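Local structure of uncharacterized protein VP1736 (Vibrio parahaemolyticus, 3LXQ) at residues Lys86-Leu91 with Pro348-Leu353; Arg132-Ile137 with Asn185-Lys190; Thr176-Gly181 with Thr191-Asn196; Asn196-Ile201 with Pro240-Val245. The protein is of unknown function but contains a sulfatase-family domain of the alkaline phosphatase clan, in which helices pack on a mixed beta sheet. All blocks are in the same frame, centred on the assembly; numbering follows the deposited sequence.

Interaction 1 (Lys86-Leu91 with Pro348-Leu353)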
# COMPACT_ATOMS: atom_id res chain seq x y z
N LYS A 86 13.60 -8.19 11.97
CA LYS A 86 12.85 -7.16 12.68
C LYS A 86 11.33 -7.42 12.63
O LYS A 86 10.83 -8.10 11.73
CB LYS A 86 13.15 -5.77 12.11
CG LYS A 86 14.53 -5.23 12.44
CD LYS A 86 14.80 -3.99 11.60
CE LYS A 86 16.22 -3.47 11.76
NZ LYS A 86 16.42 -2.86 13.10
N ASN A 87 10.61 -6.88 13.62
CA ASN A 87 9.15 -6.84 13.57
C ASN A 87 8.72 -5.90 12.44
O ASN A 87 9.46 -4.98 12.07
CB ASN A 87 8.59 -6.33 14.90
CG ASN A 87 9.02 -7.16 16.10
OD1 ASN A 87 8.95 -8.39 16.10
ND2 ASN A 87 9.45 -6.47 17.15
N LEU A 88 7.53 -6.13 11.91
CA LEU A 88 7.00 -5.26 10.86
C LEU A 88 5.58 -4.74 11.14
O LEU A 88 4.63 -5.50 11.24
CB LEU A 88 7.04 -5.97 9.50
CG LEU A 88 6.40 -5.24 8.32
CD1 LEU A 88 7.12 -3.94 7.97
CD2 LEU A 88 6.35 -6.18 7.12
N VAL A 89 5.47 -3.41 11.25
CA VAL A 89 4.21 -2.77 11.56
C VAL A 89 3.82 -1.89 10.37
O VAL A 89 4.56 -0.97 9.99
CB VAL A 89 4.29 -1.95 12.88
CG1 VAL A 89 3.10 -1.03 13.03
CG2 VAL A 89 4.39 -2.89 14.08
N ILE A 90 2.68 -2.23 9.76
CA ILE A 90 2.11 -1.42 8.69
C ILE A 90 0.93 -0.61 9.23
O ILE A 90 -0.05 -1.16 9.70
CB ILE A 90 1.64 -2.31 7.50
CG1 ILE A 90 2.84 -3.04 6.86
CG2 ILE A 90 0.89 -1.47 6.45
CD1 ILE A 90 2.45 -4.11 5.81
N LEU A 91 1.03 0.72 9.15
CA LEU A 91 -0.01 1.60 9.67
C LEU A 91 -0.70 2.20 8.46
O LEU A 91 -0.31 3.25 7.97
CB LEU A 91 0.59 2.70 10.56
CG LEU A 91 1.47 2.24 11.72
CD1 LEU A 91 2.17 3.43 12.41
CD2 LEU A 91 0.66 1.43 12.73
N PRO A 348 7.94 -5.92 -0.99
CA PRO A 348 9.35 -6.34 -1.25
C PRO A 348 10.39 -5.47 -0.54
O PRO A 348 11.39 -6.00 -0.03
CB PRO A 348 9.50 -6.22 -2.78
CG PRO A 348 8.16 -5.78 -3.32
CD PRO A 348 7.15 -5.83 -2.23
N THR A 349 10.16 -4.16 -0.50
CA THR A 349 11.04 -3.25 0.25
C THR A 349 11.08 -3.57 1.75
O THR A 349 12.17 -3.63 2.35
CB THR A 349 10.64 -1.78 0.03
OG1 THR A 349 10.64 -1.48 -1.37
CG2 THR A 349 11.59 -0.83 0.76
N LEU A 350 9.92 -3.80 2.35
CA LEU A 350 9.82 -4.02 3.79
C LEU A 350 10.44 -5.34 4.23
O LEU A 350 11.15 -5.39 5.24
CB LEU A 350 8.36 -3.90 4.26
CG LEU A 350 7.70 -2.53 4.07
CD1 LEU A 350 6.18 -2.64 4.05
CD2 LEU A 350 8.15 -1.52 5.12
N LEU A 351 10.18 -6.41 3.47
CA LEU A 351 10.82 -7.71 3.74
C LEU A 351 12.34 -7.60 3.74
O LEU A 351 13.03 -8.23 4.56
CB LEU A 351 10.40 -8.76 2.70
CG LEU A 351 8.98 -9.33 2.73
CD1 LEU A 351 8.89 -10.43 1.69
CD2 LEU A 351 8.57 -9.84 4.12
N SER A 352 12.85 -6.79 2.82
CA SER A 352 14.27 -6.59 2.68
C SER A 352 14.80 -5.85 3.89
O SER A 352 15.89 -6.17 4.38
CB SER A 352 14.56 -5.83 1.38
OG SER A 352 15.94 -5.88 1.03
N LEU A 353 14.03 -4.87 4.38
CA LEU A 353 14.43 -4.09 5.56
C LEU A 353 14.40 -4.87 6.86
O LEU A 353 15.18 -4.59 7.79
CB LEU A 353 13.56 -2.83 5.69
CG LEU A 353 13.93 -1.67 4.77
CD1 LEU A 353 12.78 -0.67 4.67
CD2 LEU A 353 15.21 -1.00 5.25
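Leu88 on the strand and Leu350 on the helix carry this contact. Methyl CD1 of Leu88 lies 3.9 Å from CD2 of Leu350. The same Leu88 CD1 is also 3.9 Å from Leu350 CB. One methyl of the strand leucine therefore rests against both the base and one branch of the helix leucine. The two side chains cross at about a right angle, so they meet over a short length only. Leu88 stands out from the strand with CG turned opposite its backbone N (chi1 175°), and both its methyls come near Leu350 CB. The second branch of Leu350 turns to Ile90: Leu350 CD1 is 4.4 Å from Ile90 CD1, a looser touch. Ile90 does not start out pointing at the helix. Its extended chain (chi2 171°) carries CD1 there. At the other end, the aliphatic part of Lys86 runs by the end of the helix, with CD 3.9 Å from Leu353 O. This is packing of a methylene on a carbonyl oxygen. The ammonium of Lys86 bends away and makes a long, weak ion pair with Asp331.

Strand 87-93 lies in the mixed sheet between strands 241-246 and 298-304 and runs parallel to both. Helix 165-171 adds to the same layer, since its Ile165 touches both Leu88 and Leu351. Elsewhere on helix 346-353, the hydroxyls of Thr349 and Ser352 are hydrogen-bonded to Leu367 and Asp366.

Between the two segments the contact is nearly all hydrocarbon, so it depends on shape and burial. A backbone hydrogen bond between Lys86 and Ile354, just past the helix, adds a directional tie.

Interaction 2 (Arg132-Ile137 with Asn185-Lys190)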
# COMPACT_ATOMS: atom_id res chain seq x y z
N ARG A 132 -9.68 2.20 -4.02
CA ARG A 132 -10.51 1.58 -2.99
C ARG A 132 -9.67 0.95 -1.90
O ARG A 132 -8.54 0.54 -2.14
CB ARG A 132 -11.48 0.56 -3.59
CG ARG A 132 -12.52 1.16 -4.57
CD ARG A 132 -13.16 0.07 -5.39
NE ARG A 132 -14.33 0.52 -6.14
CZ ARG A 132 -14.32 0.95 -7.40
NH1 ARG A 132 -13.18 1.00 -8.09
NH2 ARG A 132 -15.45 1.33 -7.97
N SER A 133 -10.22 0.93 -0.70
CA SER A 133 -9.53 0.39 0.46
C SER A 133 -9.01 -1.02 0.25
O SER A 133 -7.84 -1.29 0.57
CB SER A 133 -10.43 0.49 1.70
OG SER A 133 -10.68 1.85 2.01
N VAL A 134 -9.83 -1.93 -0.29
CA VAL A 134 -9.37 -3.30 -0.49
C VAL A 134 -8.19 -3.39 -1.45
O VAL A 134 -7.36 -4.28 -1.30
CB VAL A 134 -10.48 -4.34 -0.90
CG1 VAL A 134 -11.38 -4.67 0.29
CG2 VAL A 134 -11.27 -3.89 -2.10
N ARG A 135 -8.09 -2.47 -2.41
CA ARG A 135 -6.94 -2.47 -3.33
C ARG A 135 -5.66 -1.99 -2.63
O ARG A 135 -4.56 -2.49 -2.92
CB ARG A 135 -7.23 -1.70 -4.63
CG ARG A 135 -6.06 -1.72 -5.63
CD ARG A 135 -6.55 -1.84 -7.06
NE ARG A 135 -6.88 -3.22 -7.47
CZ ARG A 135 -7.75 -3.50 -8.44
NH1 ARG A 135 -8.39 -2.50 -9.04
NH2 ARG A 135 -8.00 -4.74 -8.83
N GLY A 136 -5.81 -1.06 -1.70
CA GLY A 136 -4.66 -0.68 -0.85
C GLY A 136 -4.20 -1.79 0.07
O GLY A 136 -2.99 -1.95 0.32
N ILE A 137 -5.15 -2.57 0.59
CA ILE A 137 -4.82 -3.78 1.37
C ILE A 137 -4.16 -4.82 0.46
O ILE A 137 -3.15 -5.43 0.83
CB ILE A 137 -6.09 -4.36 2.06
CG1 ILE A 137 -6.67 -3.33 3.03
CG2 ILE A 137 -5.77 -5.70 2.77
CD1 ILE A 137 -8.11 -3.61 3.47
N ASN A 185 -15.28 -8.14 9.23
CA ASN A 185 -15.97 -8.79 8.11
C ASN A 185 -16.25 -7.81 6.98
O ASN A 185 -16.51 -8.21 5.84
CB ASN A 185 -17.30 -9.40 8.57
CG ASN A 185 -17.15 -10.80 9.19
OD1 ASN A 185 -18.04 -11.27 9.90
ND2 ASN A 185 -16.04 -11.47 8.90
N PHE A 186 -16.20 -6.52 7.31
CA PHE A 186 -16.44 -5.45 6.34
C PHE A 186 -15.46 -5.55 5.17
O PHE A 186 -14.29 -5.89 5.35
CB PHE A 186 -16.32 -4.09 7.05
CG PHE A 186 -16.45 -2.91 6.13
CD1 PHE A 186 -17.68 -2.58 5.57
CD2 PHE A 186 -15.33 -2.13 5.82
CE1 PHE A 186 -17.80 -1.48 4.70
CE2 PHE A 186 -15.44 -1.04 4.95
CZ PHE A 186 -16.67 -0.71 4.40
N ASP A 187 -15.94 -5.28 3.95
CA ASP A 187 -15.14 -5.45 2.73
C ASP A 187 -14.48 -6.84 2.62
O ASP A 187 -13.46 -6.99 1.96
CB ASP A 187 -14.06 -4.37 2.62
CG ASP A 187 -14.53 -3.11 1.90
OD1 ASP A 187 -15.58 -3.13 1.21
OD2 ASP A 187 -13.83 -2.08 2.02
N ASN A 188 -15.05 -7.83 3.29
CA ASN A 188 -14.56 -9.21 3.21
C ASN A 188 -13.13 -9.42 3.78
O ASN A 188 -12.48 -10.44 3.53
CB ASN A 188 -14.63 -9.68 1.74
CG ASN A 188 -14.58 -11.19 1.60
OD1 ASN A 188 -13.87 -11.71 0.74
ND2 ASN A 188 -15.31 -11.89 2.46
N MSE A 189 -12.65 -8.45 4.56
CA MSE A 189 -11.26 -8.48 5.04
C MSE A 189 -10.96 -9.69 5.91
O MSE A 189 -10.02 -10.44 5.62
CB MSE A 189 -10.90 -7.19 5.77
CG MSE A 189 -10.92 -5.97 4.86
SE MSE A 189 -10.54 -4.33 5.82
CE MSE A 189 -11.91 -4.46 7.23
N LYS A 190 -11.76 -9.91 6.95
CA LYS A 190 -11.52 -11.00 7.90
C LYS A 190 -11.37 -12.34 7.20
O LYS A 190 -10.48 -13.12 7.55
CB LYS A 190 -12.65 -11.09 8.93
CG LYS A 190 -12.28 -11.93 10.14
CD LYS A 190 -13.44 -12.73 10.67
CE LYS A 190 -13.72 -12.36 12.11
NZ LYS A 190 -14.33 -11.00 12.17
O HOH W 1 -12.69 -1.02 -0.37
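Asp187 OD2 and Val134 N meet through one bridging water. The water accepts from Val134 N at 3.0 Å and donates to Asp187 OD2 at 2.9 Å. The other carboxylate oxygen, Asp187 OD1, forms a salt bridge with Lys154. With one oxygen on the water and the other on a lysine, the carboxylate is held at both corners, which fixes its rotation. Beside the water, the two residues touch directly. Val134 CG1 lies 3.6 Å from Asp187 CB and 3.5 Å from Asp187 O. Val134 places that methyl opposite its carbonyl carbon (chi1 -73°), beside its own backbone N, where the bridging water also sits.

The contact joins the first turn of helix 133-141 to the loop and first residue that open helix 189-195, all within the sulfatase-family domain. Arg132 is the N-cap of helix 133-141, and Asn188 holds the same position before helix 189-195. Amides of a first helical turn have no helical acceptor behind them, and the water serves Val134 N in this way.

One turn further on, the contact becomes apolar. Ile137 CD1 lies 3.5 Å from SE of selenomethionine Met189, and 3.9 Å from CG of Met189. The two chains cross at about a right angle. Met189 also touches Phe178 and Tyr180 of strand 175-180. Ser133 CB comes within 4.3 Å of Asp187 OD2, but the Ser133 hydroxyl is hydrogen-bonded to Asp305, Glu94 and His306. On the Asp187 side, the carboxyl carbon CG sits 3.8 Å above one face of the Phe186 ring, offset toward its rim.

Interaction 3 (Thr176-Gly181 with Thr191-Asn196)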
# COMPACT_ATOMS: atom_id res chain seq x y z
N THR A 176 1.27 -13.29 13.03
CA THR A 176 0.70 -12.32 12.08
C THR A 176 -0.69 -11.87 12.52
O THR A 176 -1.52 -12.69 12.94
CB THR A 176 0.66 -12.88 10.65
OG1 THR A 176 -0.01 -14.15 10.64
CG2 THR A 176 2.08 -13.05 10.12
N GLN A 177 -0.93 -10.56 12.44
CA GLN A 177 -2.18 -10.00 12.94
C GLN A 177 -2.66 -8.82 12.12
O GLN A 177 -1.90 -8.21 11.38
CB GLN A 177 -2.07 -9.59 14.42
CG GLN A 177 -1.07 -8.46 14.68
CD GLN A 177 -1.16 -7.89 16.08
OE1 GLN A 177 -1.72 -8.51 16.99
NE2 GLN A 177 -0.61 -6.69 16.26
N PHE A 178 -3.95 -8.52 12.27
CA PHE A 178 -4.59 -7.38 11.67
C PHE A 178 -5.28 -6.64 12.80
O PHE A 178 -6.03 -7.24 13.54
CB PHE A 178 -5.61 -7.87 10.65
CG PHE A 178 -6.51 -6.79 10.09
CD1 PHE A 178 -5.98 -5.64 9.50
CD2 PHE A 178 -7.89 -6.95 10.13
CE1 PHE A 178 -6.82 -4.65 8.96
CE2 PHE A 178 -8.74 -5.98 9.59
CZ PHE A 178 -8.20 -4.82 9.00
N ILE A 179 -4.99 -5.36 12.96
CA ILE A 179 -5.69 -4.55 13.95
C ILE A 179 -6.57 -3.53 13.24
O ILE A 179 -6.08 -2.75 12.43
CB ILE A 179 -4.75 -3.83 14.95
CG1 ILE A 179 -3.74 -4.81 15.58
CG2 ILE A 179 -5.58 -3.17 16.06
CD1 ILE A 179 -2.70 -4.13 16.51
N TYR A 180 -7.85 -3.54 13.59
CA TYR A 180 -8.87 -2.69 13.00
C TYR A 180 -9.79 -2.17 14.11
O TYR A 180 -9.97 -2.83 15.13
CB TYR A 180 -9.67 -3.54 12.01
CG TYR A 180 -10.63 -2.79 11.11
CD1 TYR A 180 -10.22 -1.67 10.41
CD2 TYR A 180 -11.93 -3.26 10.93
CE1 TYR A 180 -11.09 -1.00 9.58
CE2 TYR A 180 -12.82 -2.60 10.10
CZ TYR A 180 -12.39 -1.47 9.42
OH TYR A 180 -13.26 -0.80 8.59
N GLY A 181 -10.37 -0.99 13.91
CA GLY A 181 -11.29 -0.38 14.87
C GLY A 181 -12.77 -0.76 14.76
O GLY A 181 -13.50 -0.70 15.75
N THR A 191 -12.24 -12.61 6.24
CA THR A 191 -12.24 -13.87 5.50
C THR A 191 -11.00 -13.99 4.63
O THR A 191 -10.33 -15.02 4.63
CB THR A 191 -13.54 -14.02 4.65
OG1 THR A 191 -14.67 -14.03 5.53
CG2 THR A 191 -13.53 -15.31 3.84
N PHE A 192 -10.66 -12.93 3.91
CA PHE A 192 -9.43 -12.92 3.14
C PHE A 192 -8.19 -13.05 4.02
O PHE A 192 -7.24 -13.73 3.63
CB PHE A 192 -9.32 -11.66 2.29
CG PHE A 192 -8.06 -11.59 1.46
CD1 PHE A 192 -7.95 -12.32 0.28
CD2 PHE A 192 -7.00 -10.78 1.85
CE1 PHE A 192 -6.80 -12.23 -0.51
CE2 PHE A 192 -5.85 -10.69 1.06
CZ PHE A 192 -5.75 -11.42 -0.12
N PHE A 193 -8.18 -12.39 5.17
CA PHE A 193 -6.99 -12.38 6.00
C PHE A 193 -6.81 -13.75 6.67
O PHE A 193 -5.71 -14.30 6.64
CB PHE A 193 -7.02 -11.25 7.05
CG PHE A 193 -6.85 -9.85 6.48
CD1 PHE A 193 -6.14 -9.62 5.31
CD2 PHE A 193 -7.37 -8.76 7.17
CE1 PHE A 193 -5.97 -8.32 4.81
CE2 PHE A 193 -7.20 -7.48 6.69
CZ PHE A 193 -6.50 -7.25 5.50
N PHE A 194 -7.90 -14.29 7.22
CA PHE A 194 -7.91 -15.62 7.86
C PHE A 194 -7.59 -16.76 6.90
O PHE A 194 -6.92 -17.72 7.28
CB PHE A 194 -9.27 -15.90 8.54
CG PHE A 194 -9.29 -15.63 10.02
CD1 PHE A 194 -8.18 -15.08 10.67
CD2 PHE A 194 -10.43 -15.91 10.76
CE1 PHE A 194 -8.21 -14.82 12.04
CE2 PHE A 194 -10.48 -15.66 12.15
CZ PHE A 194 -9.36 -15.12 12.79
N GLY A 195 -8.08 -16.65 5.67
CA GLY A 195 -7.78 -17.64 4.64
C GLY A 195 -6.36 -17.54 4.10
O GLY A 195 -5.88 -18.47 3.43
N ASN A 196 -5.67 -16.44 4.40
CA ASN A 196 -4.36 -16.19 3.80
C ASN A 196 -3.23 -15.77 4.76
O ASN A 196 -2.52 -14.79 4.49
CB ASN A 196 -4.48 -15.18 2.64
CG ASN A 196 -5.26 -15.73 1.46
OD1 ASN A 196 -4.80 -16.63 0.77
ND2 ASN A 196 -6.45 -15.17 1.22
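The Phe178 ring takes the edge of the Phe193 ring on one face. Phe193 CE2 stands 3.3 Å above the plane of Phe178, over the ring centre. Its neighbour CD2 makes up the rest of that edge, with Phe193 CD2 3.5 Å from Phe178 CD2. The ring centroids are 4.5 Å apart and the planes meet at 62°, so this is an edge-to-face pair, tilted from a true right angle.

The pair joins two members of a beta-alpha-beta unit: strand 175-180, helix 189-195 and strand 200-202. The two strands are parallel neighbours in the mixed sheet, and the helix packs over them. Phe178 turns its ring with CG opposite the backbone N (chi1 171°), and the face it offers meets the helix. Phe193 points from the helix toward the sheet and also touches Leu244 and Ile201, so its ring spans three strands. The approach of a ring edge to a ring face lets C-H groups meet the pi cloud, a mildly attractive electrostatic arrangement in a buried place.

Within the helix, Phe193 CE1 lies at the edge of the Phe192 ring, in its plane. The helix ends close by. Asn196 CG lies over one face of Phe192, toward its rim. Asn196 ND2 donates to Phe192 O at 2.9 Å, with an N-H...O angle of 151°, and meets the oxygen on a lone pair in the carbonyl plane.

Interaction 4 (Asn196-Ile201 with Pro240-Val245)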
# COMPACT_ATOMS: atom_id res chain seq x y z
N ASN A 196 -5.67 -16.44 4.40
CA ASN A 196 -4.36 -16.19 3.80
C ASN A 196 -3.23 -15.77 4.76
O ASN A 196 -2.52 -14.79 4.49
CB ASN A 196 -4.48 -15.18 2.64
CG ASN A 196 -5.26 -15.73 1.46
OD1 ASN A 196 -4.80 -16.63 0.77
ND2 ASN A 196 -6.45 -15.17 1.22
N GLY A 197 -3.06 -16.49 5.86
CA GLY A 197 -1.85 -16.35 6.68
C GLY A 197 -1.90 -15.49 7.93
O GLY A 197 -0.92 -15.45 8.68
N PHE A 198 -3.01 -14.81 8.17
CA PHE A 198 -3.18 -14.08 9.42
C PHE A 198 -3.62 -15.02 10.54
O PHE A 198 -4.52 -15.84 10.35
CB PHE A 198 -4.16 -12.92 9.25
CG PHE A 198 -3.59 -11.74 8.50
CD1 PHE A 198 -3.48 -11.77 7.12
CD2 PHE A 198 -3.18 -10.60 9.19
CE1 PHE A 198 -2.96 -10.67 6.42
CE2 PHE A 198 -2.66 -9.50 8.50
CZ PHE A 198 -2.54 -9.54 7.11
N ASP A 199 -2.96 -14.91 11.70
CA ASP A 199 -3.25 -15.73 12.87
C ASP A 199 -4.39 -15.12 13.69
O ASP A 199 -5.45 -15.73 13.85
CB ASP A 199 -2.02 -15.87 13.78
CG ASP A 199 -0.97 -16.81 13.22
OD1 ASP A 199 -1.31 -17.64 12.36
OD2 ASP A 199 0.20 -16.71 13.65
N GLN A 200 -4.13 -13.93 14.21
CA GLN A 200 -5.03 -13.21 15.10
C GLN A 200 -5.69 -12.06 14.34
O GLN A 200 -5.06 -11.43 13.49
CB GLN A 200 -4.23 -12.68 16.28
CG GLN A 200 -4.91 -11.61 17.12
CD GLN A 200 -3.98 -11.00 18.16
OE1 GLN A 200 -4.34 -10.89 19.33
NE2 GLN A 200 -2.78 -10.60 17.73
N ILE A 201 -6.97 -11.82 14.62
CA ILE A 201 -7.62 -10.59 14.17
C ILE A 201 -8.21 -9.89 15.38
O ILE A 201 -9.01 -10.46 16.14
CB ILE A 201 -8.68 -10.82 13.06
CG1 ILE A 201 -7.99 -11.16 11.74
CG2 ILE A 201 -9.54 -9.56 12.87
CD1 ILE A 201 -8.92 -11.48 10.60
N PRO A 240 8.97 -12.84 16.36
CA PRO A 240 8.82 -11.63 15.57
C PRO A 240 7.36 -11.56 15.10
O PRO A 240 6.76 -12.60 14.79
CB PRO A 240 9.76 -11.88 14.39
CG PRO A 240 9.89 -13.37 14.30
CD PRO A 240 9.86 -13.82 15.72
N PHE A 241 6.80 -10.36 15.08
CA PHE A 241 5.42 -10.20 14.63
C PHE A 241 5.29 -9.29 13.42
O PHE A 241 6.10 -8.37 13.23
CB PHE A 241 4.53 -9.68 15.76
CG PHE A 241 4.96 -8.35 16.33
CD1 PHE A 241 4.42 -7.16 15.85
CD2 PHE A 241 5.88 -8.29 17.37
CE1 PHE A 241 4.81 -5.94 16.38
CE2 PHE A 241 6.27 -7.06 17.91
CZ PHE A 241 5.74 -5.89 17.41
N PHE A 242 4.25 -9.56 12.62
CA PHE A 242 3.85 -8.70 11.51
C PHE A 242 2.43 -8.21 11.77
O PHE A 242 1.50 -9.01 11.89
CB PHE A 242 3.92 -9.45 10.17
CG PHE A 242 3.12 -8.79 9.06
CD1 PHE A 242 3.37 -7.47 8.68
CD2 PHE A 242 2.13 -9.50 8.39
CE1 PHE A 242 2.63 -6.86 7.65
CE2 PHE A 242 1.38 -8.90 7.36
CZ PHE A 242 1.63 -7.57 7.00
N SER A 243 2.28 -6.89 11.85
CA SER A 243 1.00 -6.28 12.16
C SER A 243 0.53 -5.30 11.10
O SER A 243 1.22 -4.34 10.76
CB SER A 243 1.09 -5.60 13.53
OG SER A 243 -0.16 -5.03 13.90
N LEU A 244 -0.68 -5.54 10.58
CA LEU A 244 -1.38 -4.57 9.73
C LEU A 244 -2.43 -3.85 10.57
O LEU A 244 -3.33 -4.48 11.09
CB LEU A 244 -2.02 -5.27 8.51
CG LEU A 244 -2.96 -4.41 7.65
CD1 LEU A 244 -2.23 -3.22 7.03
CD2 LEU A 244 -3.65 -5.23 6.57
N VAL A 245 -2.30 -2.53 10.67
CA VAL A 245 -3.17 -1.67 11.47
C VAL A 245 -3.82 -0.69 10.51
O VAL A 245 -3.12 0.02 9.79
CB VAL A 245 -2.38 -0.86 12.51
CG1 VAL A 245 -3.30 0.04 13.30
CG2 VAL A 245 -1.55 -1.77 13.44
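Phe198 sets the far end of its ring against Phe242 and Leu244. Its CZ lies 4.0 Å from Phe242 CE2. Its CE2 lies 4.3 Å from Leu244 CB, which sits at the ring edge, near the plane of Phe198. The two phenylalanine rings have centroids 6.0 Å apart and planes at 47°. They meet obliquely. Most of the area between the segments is buried on Phe198.

The backbones stay well apart, with 9.1 Å between the CA atoms of Phe198 and Phe242. The ring bridges this gap. Phe198 starts out across the line to strand 241-246, and its CG lies opposite the carbonyl carbon (chi1 -75°), which lets the ring end reach Phe242. Phe242 and Leu244 are two apart on the strand, so both face this side of the sheet. Gly197, just before, has a positive phi (100°) and turns the chain from the end of helix 189-195 toward strand 200-202.

The two strands are not neighbours in the mixed sheet. Strand 175-180 lies between them, parallel to both. Phe198 reaches over its beginning, where Thr176 is bonded through its backbone to Asp199 and Gln200. Helix 165-171 closes the layer, and its Ala166 touches both Phe198 and Phe242. The Phe193 ring also meets that of Phe198.

All three touching residues are buried and apolar. The contact is a set of loose van der Waals touches, and it links the loop after the helix to the sheet by hydrophobic packing without any polar bond between the segments.

Overall arrangement
All four contacts are largely buried, within one sulfatase-family region. Interactions 1, 3 and 4 reach the same mixed sheet through neighbouring strands. Strand 87-93 of interaction 1 is hydrogen-bonded to strand 241-246 of interaction 4, which in turn adjoins strand 175-180 of interaction 3. Interactions 3 and 4 are closest, with centres about 6 Å apart and Asn196 in common. Interactions 2 and 3 both use helix 189-195: the loop just before it has a water bridge and a charged partner, its later turn an aromatic pair. Interactions 1 and 2 include partly exposed residues; those touching in 3 and 4 are all buried. Interaction 1 packs aliphatic chains, and interaction 4 rings with a leucine.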